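PDB 6SXJ: spectinomycin 9-adenylyltransferase, which transfers AMP from ATP to the 9-hydroxyl of spectinomycin, releasing diphosphate and making the bacterium resistant to that antibiotic but not to streptomycin. Local coordinates for residues Y9-K14 with S45-L50; R70-K75 with R83-T88. One frame throughout, in Å; residues are numbered along the deposited sequence.

Contact 1. Residues Y9-K14 with S45-L50; sequences YEQINK and SDLDFL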
ATOM      1  N   TYR A   9      -5.332  18.353   6.084  1.00 53.94           N
ATOM      2  CA  TYR A   9      -4.411  18.747   7.142  1.00 46.53           C
ATOM      3  C   TYR A   9      -4.861  18.205   8.490  1.00 42.19           C
ATOM      4  O   TYR A   9      -4.028  17.755   9.288  1.00 52.29           O
ATOM      5  CB  TYR A   9      -4.281  20.274   7.194  1.00 51.89           C
ATOM      6  CG  TYR A   9      -3.492  20.751   8.393  1.00 41.89           C
ATOM      7  CD1 TYR A   9      -2.101  20.856   8.344  1.00 49.18           C
ATOM      8  CD2 TYR A   9      -4.132  21.084   9.581  1.00 48.50           C
ATOM      9  CE1 TYR A   9      -1.375  21.282   9.448  1.00 50.07           C
ATOM     10  CE2 TYR A   9      -3.413  21.518  10.691  1.00 47.23           C
ATOM     11  CZ  TYR A   9      -2.037  21.615  10.615  1.00 52.51           C
ATOM     12  OH  TYR A   9      -1.325  22.033  11.713  1.00 59.75           O
ATOM     13  N   GLU A  10      -6.167  18.232   8.774  1.00 46.49           N
ATOM     14  CA  GLU A  10      -6.631  17.675  10.044  1.00 55.36           C
ATOM     15  C   GLU A  10      -6.535  16.148  10.033  1.00 49.53           C
ATOM     16  O   GLU A  10      -6.268  15.530  11.070  1.00 54.16           O
ATOM     17  CB  GLU A  10      -8.073  18.098  10.345  1.00 64.46           C
ATOM     18  CG  GLU A  10      -8.315  19.564  10.706  1.00 66.27           C
ATOM     19  CD  GLU A  10      -9.789  19.959  10.518  1.00 73.22           C
ATOM     20  OE1 GLU A  10     -10.372  19.657   9.452  1.00 60.90           O
ATOM     21  OE2 GLU A  10     -10.371  20.569  11.440  1.00 79.21           O
ATOM     22  N   GLN A  11      -6.784  15.523   8.877  1.00 47.61           N
ATOM     23  CA  GLN A  11      -6.620  14.074   8.758  1.00 50.01           C
ATOM     24  C   GLN A  11      -5.248  13.653   9.260  1.00 44.70           C
ATOM     25  O   GLN A  11      -5.125  12.839  10.180  1.00 47.43           O
ATOM     26  CB  GLN A  11      -6.801  13.632   7.304  1.00 41.50           C
ATOM     27  CG  GLN A  11      -8.245  13.483   6.866  1.00 38.71           C
ATOM     28  CD  GLN A  11      -8.397  12.531   5.722  1.00 48.32           C
ATOM     29  OE1 GLN A  11      -8.236  12.919   4.561  1.00 46.59           O
ATOM     30  NE2 GLN A  11      -8.713  11.251   6.034  1.00 50.95           N
ATOM     31  N   ILE A  12      -4.196  14.255   8.693  1.00 48.06           N
ATOM     32  CA  ILE A  12      -2.837  13.895   9.086  1.00 41.81           C
ATOM     33  C   ILE A  12      -2.590  14.236  10.545  1.00 49.43           C
ATOM     34  O   ILE A  12      -1.958  13.465  11.279  1.00 54.23           O
ATOM     35  CB  ILE A  12      -1.813  14.578   8.170  1.00 39.18           C
ATOM     36  CG1 ILE A  12      -2.068  14.184   6.723  1.00 46.59           C
ATOM     37  CG2 ILE A  12      -0.405  14.202   8.584  1.00 45.45           C
ATOM     38  CD1 ILE A  12      -1.114  14.834   5.749  1.00 55.76           C
ATOM     39  N   ASN A  13      -3.084  15.386  10.994  1.00 58.92           N
ATOM     40  CA  ASN A  13      -2.778  15.828  12.349  1.00 53.43           C
ATOM     41  C   ASN A  13      -3.451  14.945  13.390  1.00 45.47           C
ATOM     42  O   ASN A  13      -2.854  14.640  14.429  1.00 51.55           O
ATOM     43  CB  ASN A  13      -3.204  17.281  12.532  1.00 53.77           C
ATOM     44  CG  ASN A  13      -2.444  17.963  13.637  1.00 62.32           C
ATOM     45  OD1 ASN A  13      -3.009  18.284  14.684  1.00 77.99           O
ATOM     46  ND2 ASN A  13      -1.147  18.181  13.419  1.00 61.32           N
ATOM     47  N   LYS A  14      -4.699  14.540  13.143  1.00 42.89           N
ATOM     48  CA  LYS A  14      -5.378  13.641  14.070  1.00 53.97           C
ATOM     49  C   LYS A  14      -4.670  12.290  14.149  1.00 46.10           C
ATOM     50  O   LYS A  14      -4.585  11.693  15.225  1.00 45.88           O
ATOM     51  CB  LYS A  14      -6.836  13.453  13.650  1.00 61.70           C
ATOM     52  CG  LYS A  14      -7.833  14.223  14.504  1.00 81.61           C
ATOM     53  CD  LYS A  14      -8.972  14.793  13.681  1.00 99.65           C
ATOM     54  CE  LYS A  14      -9.822  15.787  14.462  1.00115.27           C
ATOM     55  NZ  LYS A  14     -10.407  15.161  15.718  1.00 86.54           N
ATOM     56  N   SER A  45      -5.305  11.088  -3.722  1.00 73.71           N
ATOM     57  CA  SER A  45      -4.226  10.323  -3.113  1.00 68.37           C
ATOM     58  C   SER A  45      -4.601   9.796  -1.734  1.00 66.73           C
ATOM     59  O   SER A  45      -5.286  10.467  -0.952  1.00 60.39           O
ATOM     60  CB  SER A  45      -2.964  11.184  -2.991  1.00 67.08           C
ATOM     61  OG  SER A  45      -2.703  11.892  -4.188  1.00 65.43           O
ATOM     62  N   ASP A  46      -4.104   8.602  -1.428  1.00 55.95           N
ATOM     63  CA  ASP A  46      -4.209   8.051  -0.092  1.00 58.66           C
ATOM     64  C   ASP A  46      -3.186   8.700   0.837  1.00 43.81           C
ATOM     65  O   ASP A  46      -2.134   9.182   0.412  1.00 51.09           O
ATOM     66  CB  ASP A  46      -3.951   6.544  -0.088  1.00 55.90           C
ATOM     67  CG  ASP A  46      -5.017   5.749  -0.816  1.00 58.82           C
ATOM     68  OD1 ASP A  46      -6.019   6.337  -1.272  1.00 56.91           O
ATOM     69  OD2 ASP A  46      -4.838   4.518  -0.918  1.00 60.09           O
ATOM     70  N   LEU A  47      -3.496   8.660   2.131  1.00 40.30           N
ATOM     71  CA  LEU A  47      -2.549   8.977   3.191  1.00 40.02           C
ATOM     72  C   LEU A  47      -1.971   7.670   3.729  1.00 45.78           C
ATOM     73  O   LEU A  47      -2.661   6.927   4.435  1.00 44.65           O
ATOM     74  CB  LEU A  47      -3.240   9.759   4.305  1.00 41.23           C
ATOM     75  CG  LEU A  47      -3.792  11.157   4.000  1.00 48.73           C
ATOM     76  CD1 LEU A  47      -4.533  11.667   5.222  1.00 41.71           C
ATOM     77  CD2 LEU A  47      -2.648  12.074   3.617  1.00 40.63           C
ATOM     78  N   ASP A  48      -0.698   7.414   3.427  1.00 46.49           N
ATOM     79  CA  ASP A  48      -0.021   6.171   3.778  1.00 47.55           C
ATOM     80  C   ASP A  48       0.962   6.442   4.908  1.00 47.58           C
ATOM     81  O   ASP A  48       1.894   7.236   4.746  1.00 40.32           O
ATOM     82  CB  ASP A  48       0.718   5.590   2.572  1.00 46.28           C
ATOM     83  CG  ASP A  48      -0.211   5.226   1.426  1.00 54.75           C
ATOM     84  OD1 ASP A  48      -0.990   4.262   1.582  1.00 56.19           O
ATOM     85  OD2 ASP A  48      -0.151   5.890   0.363  1.00 52.68           O
ATOM     86  N   PHE A  49       0.778   5.754   6.033  1.00 46.35           N
ATOM     87  CA  PHE A  49       1.608   5.957   7.210  1.00 44.20           C
ATOM     88  C   PHE A  49       2.377   4.687   7.541  1.00 52.49           C
ATOM     89  O   PHE A  49       1.797   3.594   7.583  1.00 44.68           O
ATOM     90  CB  PHE A  49       0.764   6.364   8.418  1.00 48.43           C
ATOM     91  CG  PHE A  49       0.063   7.670   8.261  1.00 44.58           C
ATOM     92  CD1 PHE A  49      -1.221   7.730   7.749  1.00 29.01           C
ATOM     93  CD2 PHE A  49       0.673   8.842   8.659  1.00 52.22           C
ATOM     94  CE1 PHE A  49      -1.878   8.922   7.635  1.00 50.84           C
ATOM     95  CE2 PHE A  49       0.030  10.039   8.528  1.00 38.25           C
ATOM     96  CZ  PHE A  49      -1.248  10.087   8.010  1.00 45.25           C
ATOM     97  N   LEU A  50       3.674   4.842   7.801  1.00 44.11           N
ATOM     98  CA  LEU A  50       4.496   3.805   8.409  1.00 43.01           C
ATOM     99  C   LEU A  50       4.870   4.257   9.813  1.00 54.92           C
ATOM    100  O   LEU A  50       5.383   5.372   9.996  1.00 49.35           O
ATOM    101  CB  LEU A  50       5.757   3.529   7.590  1.00 42.65           C
ATOM    102  CG  LEU A  50       6.615   2.356   8.064  1.00 48.75           C
ATOM    103  CD1 LEU A  50       5.908   1.053   7.795  1.00 46.92           C
ATOM    104  CD2 LEU A  50       7.952   2.387   7.361  1.00 47.57           C
TER
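Leu47 pushes the two methyls of its fork against helix 8-23, one toward Gln11 and both toward Ile12. Leu47 CD1 lies 3.7 Å from Gln11 CB, on the aliphatic root of that side chain, and Leu47 CD2 is 3.8 Å from Ile12 CG1. The Ile12 side chain runs across that of Leu47 at about a right angle. Its branch methyl is used separately: a chi1 of -58° sets CG1 beside the backbone N and CG2 anti to it, which carries Ile12 CG2 to the edge of the Phe49 ring, 4.2 Å from Phe49 CE2. The short helix segment runs nearly parallel to the strand, at 17°, the axes 10.5 Å apart.

Next out, Met32 of strand 27-33 touches both Ile12 and Phe49, and Ile85 touches Gln11 and Phe49. Backbone hydrogen bonds to Tyr84 and strand 85-91 fix Leu47 and Phe49. This is the helix-on-sheet packing of the nucleotidyltransferase fold: Asp46 and Asp48 form the family's Asp-x-Asp signature at the start of strand 47-53, while Leu47 and Phe49 turn to the helix.

Helix and strand thus meet by van der Waals packing, and the polar bonds of buried Gln11 go elsewhere: NE2 donates to Ile72 O and OE1 accepts from Arg83 N, bridging two backbones distant in sequence and letting an amide sit in the core with both ends satisfied.

Contact 2. Residues R70-K75 with R83-T88; sequences RPISKK and RYIELT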
ATOM      1  N   ARG A  70     -10.859   5.033  12.640  1.00 50.83           N
ATOM      2  CA  ARG A  70     -11.972   4.793  11.731  1.00 51.24           C
ATOM      3  C   ARG A  70     -12.792   6.037  11.429  1.00 54.58           C
ATOM      4  O   ARG A  70     -13.171   6.219  10.258  1.00 54.61           O
ATOM      5  CB  ARG A  70     -12.868   3.687  12.310  1.00 59.86           C
ATOM      6  CG  ARG A  70     -14.247   3.598  11.671  1.00 63.57           C
ATOM      7  CD  ARG A  70     -14.938   2.284  12.031  1.00 69.04           C
ATOM      8  NE  ARG A  70     -14.776   1.970  13.447  1.00 73.32           N
ATOM      9  CZ  ARG A  70     -14.703   0.740  13.940  1.00 63.74           C
ATOM     10  NH1 ARG A  70     -14.776  -0.305  13.130  1.00 74.51           N
ATOM     11  NH2 ARG A  70     -14.561   0.556  15.246  1.00 72.71           N
ATOM     12  N   PRO A  71     -13.108   6.909  12.392  1.00 59.14           N
ATOM     13  CA  PRO A  71     -13.982   8.052  12.079  1.00 58.18           C
ATOM     14  C   PRO A  71     -13.343   9.071  11.157  1.00 62.35           C
ATOM     15  O   PRO A  71     -14.067   9.843  10.513  1.00 61.01           O
ATOM     16  CB  PRO A  71     -14.275   8.676  13.453  1.00 56.99           C
ATOM     17  CG  PRO A  71     -13.660   7.746  14.484  1.00 65.34           C
ATOM     18  CD  PRO A  71     -12.615   6.952  13.781  1.00 64.12           C
ATOM     19  N   ILE A  72     -12.016   9.108  11.073  1.00 58.53           N
ATOM     20  CA  ILE A  72     -11.320  10.158  10.347  1.00 57.77           C
ATOM     21  C   ILE A  72     -10.763   9.658   9.027  1.00 60.16           C
ATOM     22  O   ILE A  72     -10.024  10.384   8.355  1.00 50.88           O
ATOM     23  CB  ILE A  72     -10.211  10.780  11.207  1.00 60.93           C
ATOM     24  CG1 ILE A  72      -9.184   9.727  11.609  1.00 50.88           C
ATOM     25  CG2 ILE A  72     -10.798  11.403  12.460  1.00 55.23           C
ATOM     26  CD1 ILE A  72      -7.846  10.322  12.009  1.00 56.40           C
ATOM     27  N   SER A  73     -11.083   8.431   8.639  1.00 53.67           N
ATOM     28  CA  SER A  73     -10.639   7.883   7.371  1.00 46.98           C
ATOM     29  C   SER A  73     -11.831   7.756   6.438  1.00 45.97           C
ATOM     30  O   SER A  73     -12.946   7.480   6.885  1.00 46.30           O
ATOM     31  CB  SER A  73      -9.971   6.512   7.569  1.00 47.00           C
ATOM     32  OG  SER A  73      -9.927   5.761   6.373  1.00 43.00           O
ATOM     33  N   LYS A  74     -11.577   7.915   5.140  1.00 46.28           N
ATOM     34  CA  LYS A  74     -12.618   7.712   4.148  1.00 46.09           C
ATOM     35  C   LYS A  74     -13.138   6.280   4.230  1.00 54.01           C
ATOM     36  O   LYS A  74     -12.387   5.343   4.510  1.00 44.78           O
ATOM     37  CB  LYS A  74     -12.078   7.982   2.746  1.00 42.69           C
ATOM     38  CG  LYS A  74     -13.114   7.898   1.633  1.00 48.99           C
ATOM     39  CD  LYS A  74     -12.429   7.764   0.271  1.00 54.34           C
ATOM     40  CE  LYS A  74     -13.435   7.819  -0.883  1.00 62.53           C
ATOM     41  NZ  LYS A  74     -13.337   9.086  -1.674  1.00 79.41           N
ATOM     42  N   LYS A  75     -14.431   6.112   3.967  1.00 51.18           N
ATOM     43  CA  LYS A  75     -15.036   4.796   3.827  1.00 53.54           C
ATOM     44  C   LYS A  75     -15.333   4.536   2.358  1.00 56.35           C
ATOM     45  O   LYS A  75     -15.702   5.456   1.615  1.00 52.99           O
ATOM     46  CB  LYS A  75     -16.313   4.673   4.656  1.00 56.53           C
ATOM     47  CG  LYS A  75     -16.052   4.262   6.101  1.00 59.86           C
ATOM     48  CD  LYS A  75     -15.798   5.489   6.965  1.00 66.25           C
ATOM     49  CE  LYS A  75     -15.256   5.108   8.333  1.00 62.45           C
ATOM     50  NZ  LYS A  75     -13.832   4.688   8.262  1.00 56.97           N
ATOM     51  N   ARG A  83      -9.781  11.346   2.479  1.00 48.88           N
ATOM     52  CA  ARG A  83      -8.839  10.419   1.871  1.00 53.40           C
ATOM     53  C   ARG A  83      -8.831   9.102   2.642  1.00 49.05           C
ATOM     54  O   ARG A  83      -9.160   9.059   3.829  1.00 44.43           O
ATOM     55  CB  ARG A  83      -7.430  11.013   1.852  1.00 50.02           C
ATOM     56  CG  ARG A  83      -7.372  12.465   1.356  1.00 58.19           C
ATOM     57  CD  ARG A  83      -5.991  13.065   1.558  1.00 61.68           C
ATOM     58  NE  ARG A  83      -5.833  14.365   0.903  1.00 60.85           N
ATOM     59  CZ  ARG A  83      -5.413  14.528  -0.346  1.00 65.02           C
ATOM     60  NH1 ARG A  83      -5.112  13.474  -1.088  1.00 60.07           N
ATOM     61  NH2 ARG A  83      -5.292  15.750  -0.851  1.00 75.80           N
ATOM     62  N   TYR A  84      -8.441   8.027   1.962  1.00 47.81           N
ATOM     63  CA  TYR A  84      -8.211   6.768   2.658  1.00 49.76           C
ATOM     64  C   TYR A  84      -6.966   6.894   3.521  1.00 44.33           C
ATOM     65  O   TYR A  84      -5.943   7.424   3.078  1.00 47.56           O
ATOM     66  CB  TYR A  84      -8.017   5.617   1.669  1.00 53.64           C
ATOM     67  CG  TYR A  84      -9.253   5.191   0.920  1.00 52.36           C
ATOM     68  CD1 TYR A  84     -10.371   4.711   1.588  1.00 49.79           C
ATOM     69  CD2 TYR A  84      -9.288   5.246  -0.464  1.00 56.97           C
ATOM     70  CE1 TYR A  84     -11.492   4.316   0.895  1.00 48.36           C
ATOM     71  CE2 TYR A  84     -10.398   4.859  -1.161  1.00 59.59           C
ATOM     72  CZ  TYR A  84     -11.500   4.389  -0.483  1.00 62.16           C
ATOM     73  OH  TYR A  84     -12.614   3.994  -1.199  1.00 70.04           O
ATOM     74  N   ILE A  85      -7.045   6.405   4.751  1.00 43.23           N
ATOM     75  CA  ILE A  85      -5.874   6.238   5.604  1.00 37.58           C
ATOM     76  C   ILE A  85      -5.460   4.767   5.587  1.00 50.07           C
ATOM     77  O   ILE A  85      -6.275   3.880   5.846  1.00 40.82           O
ATOM     78  CB  ILE A  85      -6.157   6.705   7.039  1.00 39.49           C
ATOM     79  CG1 ILE A  85      -6.359   8.233   7.076  1.00 46.91           C
ATOM     80  CG2 ILE A  85      -5.009   6.327   7.961  1.00 41.14           C
ATOM     81  CD1 ILE A  85      -6.853   8.703   8.385  1.00 46.63           C
ATOM     82  N   GLU A  86      -4.187   4.521   5.296  1.00 44.60           N
ATOM     83  CA  GLU A  86      -3.562   3.217   5.428  1.00 46.76           C
ATOM     84  C   GLU A  86      -2.395   3.390   6.383  1.00 48.28           C
ATOM     85  O   GLU A  86      -1.567   4.287   6.191  1.00 52.05           O
ATOM     86  CB  GLU A  86      -3.096   2.711   4.067  1.00 46.00           C
ATOM     87  CG  GLU A  86      -3.149   1.220   3.877  1.00 56.31           C
ATOM     88  CD  GLU A  86      -2.925   0.861   2.426  1.00 45.39           C
ATOM     89  OE1 GLU A  86      -3.819   1.144   1.594  1.00 49.65           O
ATOM     90  OE2 GLU A  86      -1.841   0.338   2.110  1.00 44.89           O
ATOM     91  N   LEU A  87      -2.348   2.567   7.424  1.00 37.32           N
ATOM     92  CA  LEU A  87      -1.322   2.702   8.449  1.00 43.95           C
ATOM     93  C   LEU A  87      -0.797   1.334   8.847  1.00 43.91           C
ATOM     94  O   LEU A  87      -1.574   0.475   9.266  1.00 43.18           O
ATOM     95  CB  LEU A  87      -1.870   3.416   9.689  1.00 33.58           C
ATOM     96  CG  LEU A  87      -0.851   3.748  10.781  1.00 41.26           C
ATOM     97  CD1 LEU A  87      -1.114   5.159  11.340  1.00 48.92           C
ATOM     98  CD2 LEU A  87      -0.913   2.742  11.892  1.00 37.71           C
ATOM     99  N   THR A  88       0.525   1.169   8.773  1.00 49.85           N
ATOM    100  CA  THR A  88       1.218  -0.055   9.148  1.00 51.02           C
ATOM    101  C   THR A  88       2.156   0.225  10.312  1.00 51.92           C
ATOM    102  O   THR A  88       2.817   1.268  10.352  1.00 48.17           O
ATOM    103  CB  THR A  88       2.034  -0.617   7.978  1.00 43.64           C
ATOM    104  OG1 THR A  88       1.165  -0.898   6.878  1.00 43.07           O
ATOM    105  CG2 THR A  88       2.762  -1.880   8.396  1.00 56.77           C
TER
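Ser73 OG takes a weak but nearly straight bond from Ile85 N (3.4 Å, 168°) and also hydrogen-bonds Glu110 OE2, so it ties the loop to the strand and to a third part of the chain. Beside it Lys74 N donates to Arg83 O at 3.0 Å. Lys74 leaves the backbone with CG anti to N (chi1 -176°), and this lays its chain over Tyr84: Lys74 CD sits 3.6 Å from the ring centroid, a CH-pi contact over the face. The ammonium runs on past the ring, Lys74 NZ lying 5.5 Å from the Tyr84 centroid, so any cation-pi attraction is weak; it also makes a long, weak ion pair with Asp78. Ile85 CD1 packs against Ile72, 3.6 Å from Ile72 O and 4.1 Å from Ile72 CD1. Within the loop, Lys75 folds back, its NZ bonding Arg70 O at 2.6 Å and, weakly, Ser73 O; Glu110 adds a long, weak ion pair.

The loop that follows helix 59-69 is thus tied to the start of strand 85-91, itself between strands 47-53 and 103-108, while Val15 of helix 8-23 touches both Ile72 and Ile85.

Overall arrangement
The two contacts come in series along the chain, contact 1 closing before contact 2 opens, and their centres lie 8 Å apart on the same side of the molecule's centre. Both belong to the nucleotidyltransferase domain and meet in one mixed sheet, where strands 47-53 and 85-91 are parallel neighbours. Phe49 N to Glu86 O (2.8 Å) is one of the backbone bonds joining them. Helix 8-23 packs on one side of this pair of strands, and the loop after helix 59-69 comes in alongside it, linked directly by Gln11 NE2 to Ile72 O (2.8 Å). Together they build up the domain that carries the nucleotidyltransferase fold and its Asp-x-Asp signature.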